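Local coordinates for protein putative hydroxymethylglutaryl-CoA synthase (Streptococcus mutans, PDB 3SQZ) that binds coenzyme A in a thiolase fold and probably acts as a hydroxymethylglutaryl-CoA synthase, joining acetyl-CoA and acetoacetyl-CoA, at residues M233-Q238 with F339-G344; P269-A274 with Y304-G309. One frame throughout, in Å; residues are numbered along the deposited sequence.

Contact 1: residues M233-Q238 with F339-G344; sequences MYSTKQ and FSYGSG. With COA (coenzyme A), chain D.
Ser235 and Gln238 of helix 232-254 meet Tyr341 of strand 335-342 and Ser343 just after it, in the thiolase fold of this enzyme. The thiol end of coenzyme A lies in the same place. Tyr341 has CG anti to its own backbone N (chi1 -179°), which sends the ring from the strand toward the helix. Tyr341 OH lies 3.8 Å from Gln238 CB. The rest of Gln238 bends away at chi2 (-64°). Gln238 CG lies 3.8 Å above one face of the Tyr234 ring, toward the rim, and Gln238 OE1 is hydrogen-bonded to Arg214. In the Ser343 conformer given here, Ser235 OG and Ser343 OG stand 3.8 Å apart and do not bond to each other. Asp218 joins them instead: its OD1 is hydrogen-bonded to Ser235 OG, Ser343 OG and Tyr341 OH. One carboxylate oxygen of Asp218 is thus shared by three hydroxyls, and OD2 takes Gly344 N. The backbone N of Ser343 is hydrogen-bonded to the sulfinic group of the modified cysteine at position 145, the predicted acyl-thioester site. The two serine hydroxyls touch the cysteamine arm of the cofactor, with Ser235 OG 3.2 Å from C3P of coenzyme A and Ser343 OG, in that conformer, 3.3 Å from the same carbon. Sulfur S1P approaches the Tyr341 ring obliquely and lies 3.9 Å from CE2 of Tyr341.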
ATOM      1  N   MET A 233     -18.923   0.479  -9.521  1.00 15.94           N
ATOM      2  CA  MET A 233     -19.324  -0.801 -10.090  1.00 15.38           C
ATOM      3  C   MET A 233     -18.503  -1.146 -11.329  1.00 14.27           C
ATOM      4  O   MET A 233     -18.086  -2.289 -11.519  1.00 15.32           O
ATOM      5  CB  MET A 233     -20.810  -0.776 -10.428  1.00 17.51           C
ATOM      6  N   TYR A 234     -18.273  -0.153 -12.176  1.00 13.19           N
ATOM      7  CA  TYR A 234     -17.472  -0.363 -13.370  1.00 13.04           C
ATOM      8  C   TYR A 234     -16.041  -0.723 -12.985  1.00 13.04           C
ATOM      9  O   TYR A 234     -15.420  -1.605 -13.586  1.00 14.22           O
ATOM     10  CB  TYR A 234     -17.527   0.895 -14.229  1.00 13.53           C
ATOM     11  CG  TYR A 234     -16.691   0.880 -15.482  1.00 13.54           C
ATOM     12  CD1 TYR A 234     -15.552   1.655 -15.563  1.00 13.70           C
ATOM     13  CD2 TYR A 234     -17.058   0.137 -16.598  1.00 15.77           C
ATOM     14  CE1 TYR A 234     -14.784   1.687 -16.702  1.00 14.79           C
ATOM     15  CE2 TYR A 234     -16.286   0.162 -17.758  1.00 16.04           C
ATOM     16  CZ  TYR A 234     -15.143   0.946 -17.797  1.00 14.58           C
ATOM     17  OH  TYR A 234     -14.337   1.018 -18.916  1.00 16.17           O
ATOM     18  N   SER A 235     -15.508  -0.051 -11.972  1.00 12.81           N
ATOM     19  CA  SER A 235     -14.155  -0.355 -11.545  1.00 13.96           C
ATOM     20  C   SER A 235     -14.043  -1.800 -11.043  1.00 15.00           C
ATOM     21  O   SER A 235     -13.086  -2.494 -11.357  1.00 16.46           O
ATOM     22  CB  SER A 235     -13.671   0.624 -10.490  1.00 14.87           C
ATOM     23  OG  SER A 235     -12.287   0.440 -10.301  1.00 17.36           O
ATOM     24  N   THR A 236     -15.032  -2.254 -10.282  1.00 14.40           N
ATOM     25  CA  THR A 236     -15.053  -3.635  -9.812  1.00 15.22           C
ATOM     26  C   THR A 236     -15.052  -4.603 -10.989  1.00 14.83           C
ATOM     27  O   THR A 236     -14.286  -5.566 -11.013  1.00 15.52           O
ATOM     28  CB  THR A 236     -16.267  -3.882  -8.917  1.00 16.34           C
ATOM     29  OG1 THR A 236     -16.058  -3.224  -7.663  1.00 18.41           O
ATOM     30  CG2 THR A 236     -16.488  -5.381  -8.688  1.00 16.82           C
ATOM     31  N   LYS A 237     -15.901  -4.341 -11.978  1.00 14.44           N
ATOM     32  CA  LYS A 237     -15.973  -5.210 -13.147  1.00 16.05           C
ATOM     33  C   LYS A 237     -14.643  -5.254 -13.904  1.00 15.23           C
ATOM     34  O   LYS A 237     -14.214  -6.314 -14.366  1.00 15.84           O
ATOM     35  CB  LYS A 237     -17.092  -4.761 -14.084  1.00 18.51           C
ATOM     36  CG  LYS A 237     -17.234  -5.602 -15.350  1.00 21.78           C
ATOM     37  N   GLN A 238     -13.994  -4.101 -14.041  1.00 16.43           N
ATOM     38  CA  GLN A 238     -12.726  -4.031 -14.762  1.00 17.31           C
ATOM     39  C   GLN A 238     -11.594  -4.668 -13.967  1.00 17.29           C
ATOM     40  O   GLN A 238     -10.724  -5.328 -14.537  1.00 18.97           O
ATOM     41  CB  GLN A 238     -12.411  -2.590 -15.144  1.00 17.92           C
ATOM     42  CG  GLN A 238     -13.345  -2.074 -16.217  1.00 19.22           C
ATOM     43  CD  GLN A 238     -13.183  -2.825 -17.521  1.00 21.89           C
ATOM     44  OE1 GLN A 238     -12.067  -2.996 -18.014  1.00 22.55           O
ATOM     45  NE2 GLN A 238     -14.294  -3.298 -18.076  1.00 23.84           N
ATOM     46  N   PHE A 339      -1.495 -10.255  -7.288  1.00  9.84           N
ATOM     47  CA  PHE A 339      -2.231  -9.563  -8.338  1.00 10.57           C
ATOM     48  C   PHE A 339      -2.313  -8.089  -8.024  1.00 10.61           C
ATOM     49  O   PHE A 339      -3.008  -7.679  -7.085  1.00 12.40           O
ATOM     50  CB  PHE A 339      -3.662 -10.075  -8.487  1.00 12.97           C
ATOM     51  CG  PHE A 339      -4.523  -9.175  -9.356  1.00 14.16           C
ATOM     52  CD1 PHE A 339      -4.287  -9.084 -10.725  1.00 15.27           C
ATOM     53  CD2 PHE A 339      -5.545  -8.412  -8.815  1.00 14.56           C
ATOM     54  CE1 PHE A 339      -5.062  -8.264 -11.537  1.00 16.24           C
ATOM     55  CE2 PHE A 339      -6.316  -7.592  -9.629  1.00 16.03           C
ATOM     56  CZ  PHE A 339      -6.079  -7.518 -10.988  1.00 16.02           C
ATOM     57  N   SER A 340      -1.600  -7.296  -8.807  1.00 10.41           N
ATOM     58  CA  SER A 340      -1.606  -5.853  -8.657  1.00 10.51           C
ATOM     59  C   SER A 340      -2.542  -5.227  -9.675  1.00 10.40           C
ATOM     60  O   SER A 340      -2.601  -5.665 -10.818  1.00 10.82           O
ATOM     61  CB  SER A 340      -0.182  -5.321  -8.843  1.00 10.69           C
ATOM     62  OG  SER A 340      -0.113  -3.912  -8.696  1.00 11.95           O
ATOM     63  N   TYR A 341      -3.291  -4.224  -9.235  1.00 10.35           N
ATOM     64  CA  TYR A 341      -4.167  -3.456 -10.106  1.00 10.45           C
ATOM     65  C   TYR A 341      -3.984  -1.977  -9.837  1.00 10.10           C
ATOM     66  O   TYR A 341      -3.733  -1.555  -8.704  1.00 11.95           O
ATOM     67  CB  TYR A 341      -5.638  -3.828  -9.867  1.00 11.45           C
ATOM     68  CG  TYR A 341      -6.655  -3.098 -10.750  1.00 10.97           C
ATOM     69  CD1 TYR A 341      -6.919  -3.534 -12.044  1.00 12.44           C
ATOM     70  CD2 TYR A 341      -7.355  -1.989 -10.282  1.00 12.15           C
ATOM     71  CE1 TYR A 341      -7.844  -2.888 -12.845  1.00 12.04           C
ATOM     72  CE2 TYR A 341      -8.292  -1.330 -11.081  1.00 12.74           C
ATOM     73  CZ  TYR A 341      -8.525  -1.780 -12.367  1.00 12.79           C
ATOM     74  OH  TYR A 341      -9.438  -1.151 -13.188  1.00 13.42           O
ATOM     75  N   GLY A 342      -4.114  -1.193 -10.895  1.00  9.17           N
ATOM     76  CA  GLY A 342      -4.256   0.243 -10.780  1.00  9.49           C
ATOM     77  C   GLY A 342      -5.317   0.679 -11.767  1.00  9.81           C
ATOM     78  O   GLY A 342      -5.339   0.230 -12.909  1.00 10.15           O
ATOM     79  N   SER A 343      -6.198   1.563 -11.333  1.00  9.88           N
ATOM     80  CA  SER A 343      -7.225   2.102 -12.209  0.70 10.34           C
ATOM     81  C   SER A 343      -6.639   2.830 -13.410  1.00 10.20           C
ATOM     82  O   SER A 343      -5.511   3.339 -13.367  1.00 10.87           O
ATOM     83  CB  SER A 343      -8.137   3.031 -11.418  0.70 10.38           C
ATOM     84  OG  SER A 343      -8.952   2.292 -10.523  0.70 11.24           O
ATOM     85  N   GLY A 344      -7.408   2.875 -14.484  1.00 10.32           N
ATOM     86  CA  GLY A 344      -6.992   3.618 -15.647  1.00 10.89           C
ATOM     87  C   GLY A 344      -6.637   2.904 -16.945  1.00 10.10           C
ATOM     88  O   GLY A 344      -6.787   3.543 -17.980  1.00 10.45           O
TER
HETATM   89  N1A COA D 601     -25.832  -5.647   4.549  1.00 29.70           N
HETATM   90  C2A COA D 601     -24.826  -6.264   3.894  1.00 28.91           C
HETATM   91  N3A COA D 601     -24.328  -5.724   2.722  1.00 28.18           N
HETATM   92  C4A COA D 601     -24.858  -4.569   2.237  1.00 28.01           C
HETATM   93  C5A COA D 601     -25.899  -3.926   2.906  1.00 28.84           C
HETATM   94  C6A COA D 601     -26.382  -4.451   4.045  1.00 29.44           C
HETATM   95  N6A COA D 601     -27.447  -3.798   4.748  1.00 30.16           N
HETATM   96  N7A COA D 601     -26.235  -2.797   2.205  1.00 28.97           N
HETATM   97  C8A COA D 601     -25.446  -2.721   1.128  1.00 28.40           C
HETATM   98  N9A COA D 601     -24.598  -3.857   1.156  1.00 27.21           N
HETATM   99  C1B COA D 601     -23.482  -4.109   0.256  1.00 26.40           C
HETATM  100  C2B COA D 601     -23.585  -4.818  -1.123  1.00 25.82           C
HETATM  101  O2B COA D 601     -24.562  -5.626  -1.604  1.00 26.13           O
HETATM  102  C3B COA D 601     -22.127  -4.831  -1.548  1.00 24.61           C
HETATM  103  O3B COA D 601     -21.359  -5.950  -1.758  1.00 23.42           O
HETATM  104  P3B COA D 601     -21.500  -6.828  -3.021  1.00 22.41           P
HETATM  105  O7A COA D 601     -20.811  -6.093  -4.229  1.00 23.47           O
HETATM  106  O8A COA D 601     -20.733  -8.140  -2.662  1.00 23.62           O
HETATM  107  O9A COA D 601     -22.955  -7.096  -3.302  1.00 24.25           O
HETATM  108  C4B COA D 601     -21.631  -3.565  -0.963  1.00 24.40           C
HETATM  109  O4B COA D 601     -22.102  -3.660   0.397  1.00 24.25           O
HETATM  110  C5B COA D 601     -21.433  -2.287  -1.705  1.00 25.14           C
HETATM  111  O5B COA D 601     -22.731  -1.860  -2.016  1.00 25.57           O
HETATM  112  P1A COA D 601     -22.949  -0.532  -2.848  1.00 25.08           P
HETATM  113  O1A COA D 601     -22.175  -0.622  -4.224  1.00 26.72           O
HETATM  114  O2A COA D 601     -24.432  -0.305  -3.067  1.00 26.44           O
HETATM  115  O3A COA D 601     -22.322   0.634  -1.964  1.00 25.60           O
HETATM  116  P2A COA D 601     -21.912   2.065  -2.519  1.00 26.99           P
HETATM  117  O4A COA D 601     -22.883   2.528  -3.667  1.00 29.13           O
HETATM  118  O5A COA D 601     -21.941   3.062  -1.383  1.00 29.47           O
HETATM  119  O6A COA D 601     -20.429   1.982  -3.112  1.00 23.14           O
HETATM  120  CBP COA D 601     -18.127   1.229  -3.310  1.00 21.77           C
HETATM  121  CCP COA D 601     -19.470   1.072  -2.641  1.00 22.95           C
HETATM  122  CDP COA D 601     -18.278   0.957  -4.769  1.00 23.25           C
HETATM  123  CEP COA D 601     -17.129   0.259  -2.726  1.00 21.49           C
HETATM  124  CAP COA D 601     -17.670   2.641  -3.073  1.00 20.32           C
HETATM  125  OAP COA D 601     -17.276   2.843  -1.776  1.00 19.90           O
HETATM  126  C9P COA D 601     -16.597   3.086  -4.047  1.00 20.14           C
HETATM  127  O9P COA D 601     -16.840   3.378  -5.214  1.00 20.57           O
HETATM  128  N8P COA D 601     -15.238   3.199  -3.487  1.00 19.37           N
HETATM  129  C7P COA D 601     -14.091   3.449  -4.338  1.00 19.36           C
HETATM  130  C6P COA D 601     -13.692   2.264  -5.193  1.00 20.80           C
HETATM  131  C5P COA D 601     -12.398   2.491  -5.975  1.00 19.98           C
HETATM  132  O5P COA D 601     -11.585   3.313  -5.617  1.00 18.49           O
HETATM  133  N4P COA D 601     -12.117   1.641  -7.101  1.00 20.24           N
HETATM  134  C3P COA D 601     -10.832   1.765  -7.806  1.00 19.64           C
HETATM  135  C2P COA D 601      -9.867   0.623  -7.649  1.00 21.71           C
HETATM  136  S1P COA D 601     -10.535  -0.996  -7.857  1.00 24.23           S

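Contact 2: residues P269-A274 with Y304-G309. With COA (coenzyme A), chain D.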
ATOM      1  N   PRO A 269      -8.381  -2.251  -2.093  1.00 13.16           N
ATOM      2  CA  PRO A 269      -9.060  -0.970  -1.852  1.00 14.04           C
ATOM      3  C   PRO A 269     -10.153  -1.120  -0.796  1.00 13.87           C
ATOM      4  O   PRO A 269     -10.452  -0.174  -0.078  1.00 15.47           O
ATOM      5  CB  PRO A 269      -9.654  -0.621  -3.220  1.00 15.29           C
ATOM      6  CG  PRO A 269      -9.815  -1.936  -3.905  1.00 15.08           C
ATOM      7  CD  PRO A 269      -8.704  -2.824  -3.409  1.00 14.04           C
ATOM      8  N   PHE A 270     -10.739  -2.310  -0.730  1.00 12.54           N
ATOM      9  CA  PHE A 270     -11.604  -2.733   0.367  1.00 12.69           C
ATOM     10  C   PHE A 270     -11.646  -4.262   0.299  1.00 12.20           C
ATOM     11  O   PHE A 270     -11.528  -4.833  -0.782  1.00 12.02           O
ATOM     12  CB  PHE A 270     -12.992  -2.077   0.314  1.00 13.67           C
ATOM     13  CG  PHE A 270     -13.744  -2.278  -0.985  1.00 13.60           C
ATOM     14  CD1 PHE A 270     -14.787  -3.195  -1.072  1.00 14.42           C
ATOM     15  CD2 PHE A 270     -13.436  -1.521  -2.111  1.00 14.42           C
ATOM     16  CE1 PHE A 270     -15.497  -3.360  -2.254  1.00 16.03           C
ATOM     17  CE2 PHE A 270     -14.135  -1.689  -3.298  1.00 16.03           C
ATOM     18  CZ  PHE A 270     -15.170  -2.605  -3.367  1.00 16.75           C
ATOM     19  N   PRO A 271     -11.769  -4.938   1.451  1.00 12.06           N
ATOM     20  CA  PRO A 271     -11.571  -6.392   1.403  1.00 12.71           C
ATOM     21  C   PRO A 271     -12.609  -7.164   0.591  1.00 11.67           C
ATOM     22  O   PRO A 271     -12.257  -8.203   0.040  1.00 12.24           O
ATOM     23  CB  PRO A 271     -11.584  -6.799   2.879  1.00 13.87           C
ATOM     24  CG  PRO A 271     -11.094  -5.581   3.589  1.00 14.31           C
ATOM     25  CD  PRO A 271     -11.722  -4.432   2.833  1.00 12.83           C
ATOM     26  N   LYS A 272     -13.845  -6.681   0.490  1.00 11.59           N
ATOM     27  CA  LYS A 272     -14.824  -7.369  -0.351  1.00 12.33           C
ATOM     28  C   LYS A 272     -14.362  -7.504  -1.811  1.00 12.02           C
ATOM     29  O   LYS A 272     -14.599  -8.540  -2.438  1.00 12.41           O
ATOM     30  CB  LYS A 272     -16.199  -6.699  -0.267  1.00 13.29           C
ATOM     31  CG  LYS A 272     -17.228  -7.228  -1.266  1.00 14.85           C
ATOM     32  CD  LYS A 272     -17.611  -8.688  -1.015  1.00 16.53           C
ATOM     33  CE  LYS A 272     -18.478  -8.859   0.225  1.00 18.37           C
ATOM     34  NZ  LYS A 272     -19.789  -8.155   0.119  1.00 19.04           N
ATOM     35  N   LEU A 273     -13.704  -6.482  -2.358  1.00 11.95           N
ATOM     36  CA  LEU A 273     -13.236  -6.582  -3.740  1.00 12.28           C
ATOM     37  C   LEU A 273     -12.189  -7.684  -3.886  1.00 11.68           C
ATOM     38  O   LEU A 273     -12.215  -8.451  -4.843  1.00 11.95           O
ATOM     39  CB  LEU A 273     -12.700  -5.244  -4.253  1.00 13.70           C
ATOM     40  CG  LEU A 273     -12.284  -5.259  -5.728  1.00 15.24           C
ATOM     41  CD1 LEU A 273     -13.448  -5.691  -6.611  1.00 16.14           C
ATOM     42  CD2 LEU A 273     -11.774  -3.892  -6.159  1.00 17.86           C
ATOM     43  N   ALA A 274     -11.277  -7.762  -2.922  1.00 11.59           N
ATOM     44  CA  ALA A 274     -10.265  -8.805  -2.943  1.00 11.59           C
ATOM     45  C   ALA A 274     -10.905 -10.188  -2.837  1.00 11.07           C
ATOM     46  O   ALA A 274     -10.454 -11.136  -3.473  1.00 11.96           O
ATOM     47  CB  ALA A 274      -9.259  -8.599  -1.836  1.00 12.52           C
ATOM     48  N   TYR A 304      -5.355  -6.672   8.260  1.00 10.66           N
ATOM     49  CA  TYR A 304      -4.936  -5.292   8.505  1.00 11.05           C
ATOM     50  C   TYR A 304      -5.810  -4.294   7.751  1.00 10.90           C
ATOM     51  O   TYR A 304      -6.201  -3.261   8.297  1.00 10.51           O
ATOM     52  CB  TYR A 304      -3.458  -5.079   8.172  1.00 11.01           C
ATOM     53  CG  TYR A 304      -2.500  -5.867   9.040  1.00 10.76           C
ATOM     54  CD1 TYR A 304      -2.897  -6.407  10.261  1.00 11.71           C
ATOM     55  CD2 TYR A 304      -1.188  -6.068   8.629  1.00 10.36           C
ATOM     56  CE1 TYR A 304      -2.012  -7.130  11.043  1.00 12.28           C
ATOM     57  CE2 TYR A 304      -0.299  -6.787   9.400  1.00 10.60           C
ATOM     58  CZ  TYR A 304      -0.716  -7.321  10.603  1.00 10.73           C
ATOM     59  OH  TYR A 304       0.149  -8.045  11.383  1.00 11.29           O
ATOM     60  N   SER A 305      -6.131  -4.611   6.502  1.00 10.45           N
ATOM     61  CA  SER A 305      -6.931  -3.707   5.696  1.00 10.92           C
ATOM     62  C   SER A 305      -8.308  -3.434   6.317  1.00  9.76           C
ATOM     63  O   SER A 305      -8.842  -2.336   6.193  1.00 10.01           O
ATOM     64  CB  SER A 305      -7.043  -4.256   4.277  1.00 11.89           C
ATOM     65  OG  SER A 305      -5.765  -4.208   3.652  1.00 13.68           O
ATOM     66  N   LYS A 306      -8.869  -4.423   7.007  1.00  9.79           N
ATOM     67  CA  LYS A 306     -10.146  -4.238   7.700  1.00 10.26           C
ATOM     68  C   LYS A 306     -10.094  -3.121   8.737  1.00 10.28           C
ATOM     69  O   LYS A 306     -11.134  -2.575   9.105  1.00 10.79           O
ATOM     70  CB  LYS A 306     -10.577  -5.525   8.400  1.00 11.51           C
ATOM     71  CG  LYS A 306     -11.050  -6.601   7.463  1.00 13.12           C
ATOM     72  CD  LYS A 306     -11.635  -7.776   8.229  1.00 16.64           C
ATOM     73  CE  LYS A 306     -12.203  -8.827   7.292  1.00 19.48           C
ATOM     74  NZ  LYS A 306     -12.735 -10.009   8.012  1.00 22.54           N
ATOM     75  N   GLN A 307      -8.898  -2.825   9.241  1.00  9.94           N
ATOM     76  CA  GLN A 307      -8.716  -1.813  10.284  1.00 10.58           C
ATOM     77  C   GLN A 307      -8.173  -0.487   9.763  1.00  9.90           C
ATOM     78  O   GLN A 307      -8.189   0.506  10.485  1.00 10.22           O
ATOM     79  CB  GLN A 307      -7.751  -2.321  11.356  1.00 11.01           C
ATOM     80  CG  GLN A 307      -8.118  -3.653  11.979  1.00 12.60           C
ATOM     81  CD  GLN A 307      -9.527  -3.664  12.500  1.00 13.30           C
ATOM     82  OE1 GLN A 307      -9.937  -2.769  13.242  1.00 15.42           O
ATOM     83  NE2 GLN A 307     -10.290  -4.670  12.101  1.00 14.20           N
ATOM     84  N   ILE A 308      -7.639  -0.492   8.541  1.00 10.68           N
ATOM     85  CA  ILE A 308      -6.898   0.636   7.982  1.00 10.79           C
ATOM     86  C   ILE A 308      -7.598   1.302   6.801  1.00 10.45           C
ATOM     87  O   ILE A 308      -7.501   2.519   6.623  1.00 10.61           O
ATOM     88  CB  ILE A 308      -5.486   0.166   7.552  1.00 10.89           C
ATOM     89  CG1 ILE A 308      -4.678  -0.164   8.807  1.00 12.29           C
ATOM     90  CG2 ILE A 308      -4.778   1.203   6.667  1.00 11.73           C
ATOM     91  CD1 ILE A 308      -3.489  -1.030   8.559  1.00 13.19           C
ATOM     92  N   GLY A 309      -8.305   0.518   5.997  1.00 10.32           N
ATOM     93  CA  GLY A 309      -8.926   1.052   4.805  1.00 11.06           C
ATOM     94  C   GLY A 309      -8.005   0.987   3.603  1.00 10.61           C
ATOM     95  O   GLY A 309      -7.036   0.229   3.575  1.00 12.53           O
TER
HETATM   96  N1A COA D 601     -25.832  -5.647   4.549  1.00 29.70           N
HETATM   97  C2A COA D 601     -24.826  -6.264   3.894  1.00 28.91           C
HETATM   98  N3A COA D 601     -24.328  -5.724   2.722  1.00 28.18           N
HETATM   99  C4A COA D 601     -24.858  -4.569   2.237  1.00 28.01           C
HETATM  100  C5A COA D 601     -25.899  -3.926   2.906  1.00 28.84           C
HETATM  101  C6A COA D 601     -26.382  -4.451   4.045  1.00 29.44           C
HETATM  102  N6A COA D 601     -27.447  -3.798   4.748  1.00 30.16           N
HETATM  103  N7A COA D 601     -26.235  -2.797   2.205  1.00 28.97           N
HETATM  104  C8A COA D 601     -25.446  -2.721   1.128  1.00 28.40           C
HETATM  105  N9A COA D 601     -24.598  -3.857   1.156  1.00 27.21           N
HETATM  106  C1B COA D 601     -23.482  -4.109   0.256  1.00 26.40           C
HETATM  107  C2B COA D 601     -23.585  -4.818  -1.123  1.00 25.82           C
HETATM  108  O2B COA D 601     -24.562  -5.626  -1.604  1.00 26.13           O
HETATM  109  C3B COA D 601     -22.127  -4.831  -1.548  1.00 24.61           C
HETATM  110  O3B COA D 601     -21.359  -5.950  -1.758  1.00 23.42           O
HETATM  111  P3B COA D 601     -21.500  -6.828  -3.021  1.00 22.41           P
HETATM  112  O7A COA D 601     -20.811  -6.093  -4.229  1.00 23.47           O
HETATM  113  O8A COA D 601     -20.733  -8.140  -2.662  1.00 23.62           O
HETATM  114  O9A COA D 601     -22.955  -7.096  -3.302  1.00 24.25           O
HETATM  115  C4B COA D 601     -21.631  -3.565  -0.963  1.00 24.40           C
HETATM  116  O4B COA D 601     -22.102  -3.660   0.397  1.00 24.25           O
HETATM  117  C5B COA D 601     -21.433  -2.287  -1.705  1.00 25.14           C
HETATM  118  O5B COA D 601     -22.731  -1.860  -2.016  1.00 25.57           O
HETATM  119  P1A COA D 601     -22.949  -0.532  -2.848  1.00 25.08           P
HETATM  120  O1A COA D 601     -22.175  -0.622  -4.224  1.00 26.72           O
HETATM  121  O2A COA D 601     -24.432  -0.305  -3.067  1.00 26.44           O
HETATM  122  O3A COA D 601     -22.322   0.634  -1.964  1.00 25.60           O
HETATM  123  P2A COA D 601     -21.912   2.065  -2.519  1.00 26.99           P
HETATM  124  O4A COA D 601     -22.883   2.528  -3.667  1.00 29.13           O
HETATM  125  O5A COA D 601     -21.941   3.062  -1.383  1.00 29.47           O
HETATM  126  O6A COA D 601     -20.429   1.982  -3.112  1.00 23.14           O
HETATM  127  CBP COA D 601     -18.127   1.229  -3.310  1.00 21.77           C
HETATM  128  CCP COA D 601     -19.470   1.072  -2.641  1.00 22.95           C
HETATM  129  CDP COA D 601     -18.278   0.957  -4.769  1.00 23.25           C
HETATM  130  CEP COA D 601     -17.129   0.259  -2.726  1.00 21.49           C
HETATM  131  CAP COA D 601     -17.670   2.641  -3.073  1.00 20.32           C
HETATM  132  OAP COA D 601     -17.276   2.843  -1.776  1.00 19.90           O
HETATM  133  C9P COA D 601     -16.597   3.086  -4.047  1.00 20.14           C
HETATM  134  O9P COA D 601     -16.840   3.378  -5.214  1.00 20.57           O
HETATM  135  N8P COA D 601     -15.238   3.199  -3.487  1.00 19.37           N
HETATM  136  C7P COA D 601     -14.091   3.449  -4.338  1.00 19.36           C
HETATM  137  C6P COA D 601     -13.692   2.264  -5.193  1.00 20.80           C
HETATM  138  C5P COA D 601     -12.398   2.491  -5.975  1.00 19.98           C
HETATM  139  O5P COA D 601     -11.585   3.313  -5.617  1.00 18.49           O
HETATM  140  N4P COA D 601     -12.117   1.641  -7.101  1.00 20.24           N
HETATM  141  C3P COA D 601     -10.832   1.765  -7.806  1.00 19.64           C
HETATM  142  C2P COA D 601      -9.867   0.623  -7.649  1.00 21.71           C
HETATM  143  S1P COA D 601     -10.535  -0.996  -7.857  1.00 24.23           S
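The ring of Pro271 packs against Lys306 and Ser305, joining the start of helix 271-279 to the short helix 305-308 in this thiolase fold. Pro271 CG does the touching, 4.0 Å from Lys306 CG and 4.3 Å from Ser305 CB. The proline ring and the lysine chain cross obliquely, and beyond CG the lysine runs extended. No hydrogen bond spans the two segments. Ser305 O accepts from both Ile308 N and Gly309 N, and Gly309 leaves the helix with positive phi. The cofactor lies along the segment 269-274. Phe270, at the N-cap position, has its CB pointing away from helix 305-308. The Phe270 ring is sandwiched: Leu273 CB lies 3.7 Å above one face and methyl CEP of coenzyme A 3.5 Å above the opposite one, both toward the rim. Leu273 CD2 also reaches S1P of coenzyme A, at 3.6 Å. Lys272 curls through bends at chi2, chi3 and chi4 toward the ribose 3'-phosphate. Gly70 O is a second partner of its ammonium group. Lys272 NZ donates to O8A of coenzyme A at 2.9 Å and weakly to O3B of coenzyme A.

From the N terminus, the chain first enters contact 1 on helix 232-254. It then passes through strand 263-266 and reaches 269-274, at the start of helix 271-279. Helix 288-302 follows, and 304-309 closes the smaller loop of contact 2. Helix 315-326 leads on to strand 335-342, where 339-344 closes the larger loop of contact 1. Contact 2 therefore lies wholly within the span of contact 1, and the two do not cross. Their centres are 15 Å apart, yet they touch: Thr236 CG2 packs 3.7 Å from Leu273 CD1. Both meet coenzyme A, so helices 232-254 and 271-279 and the end of strand 335-342 share one pocket.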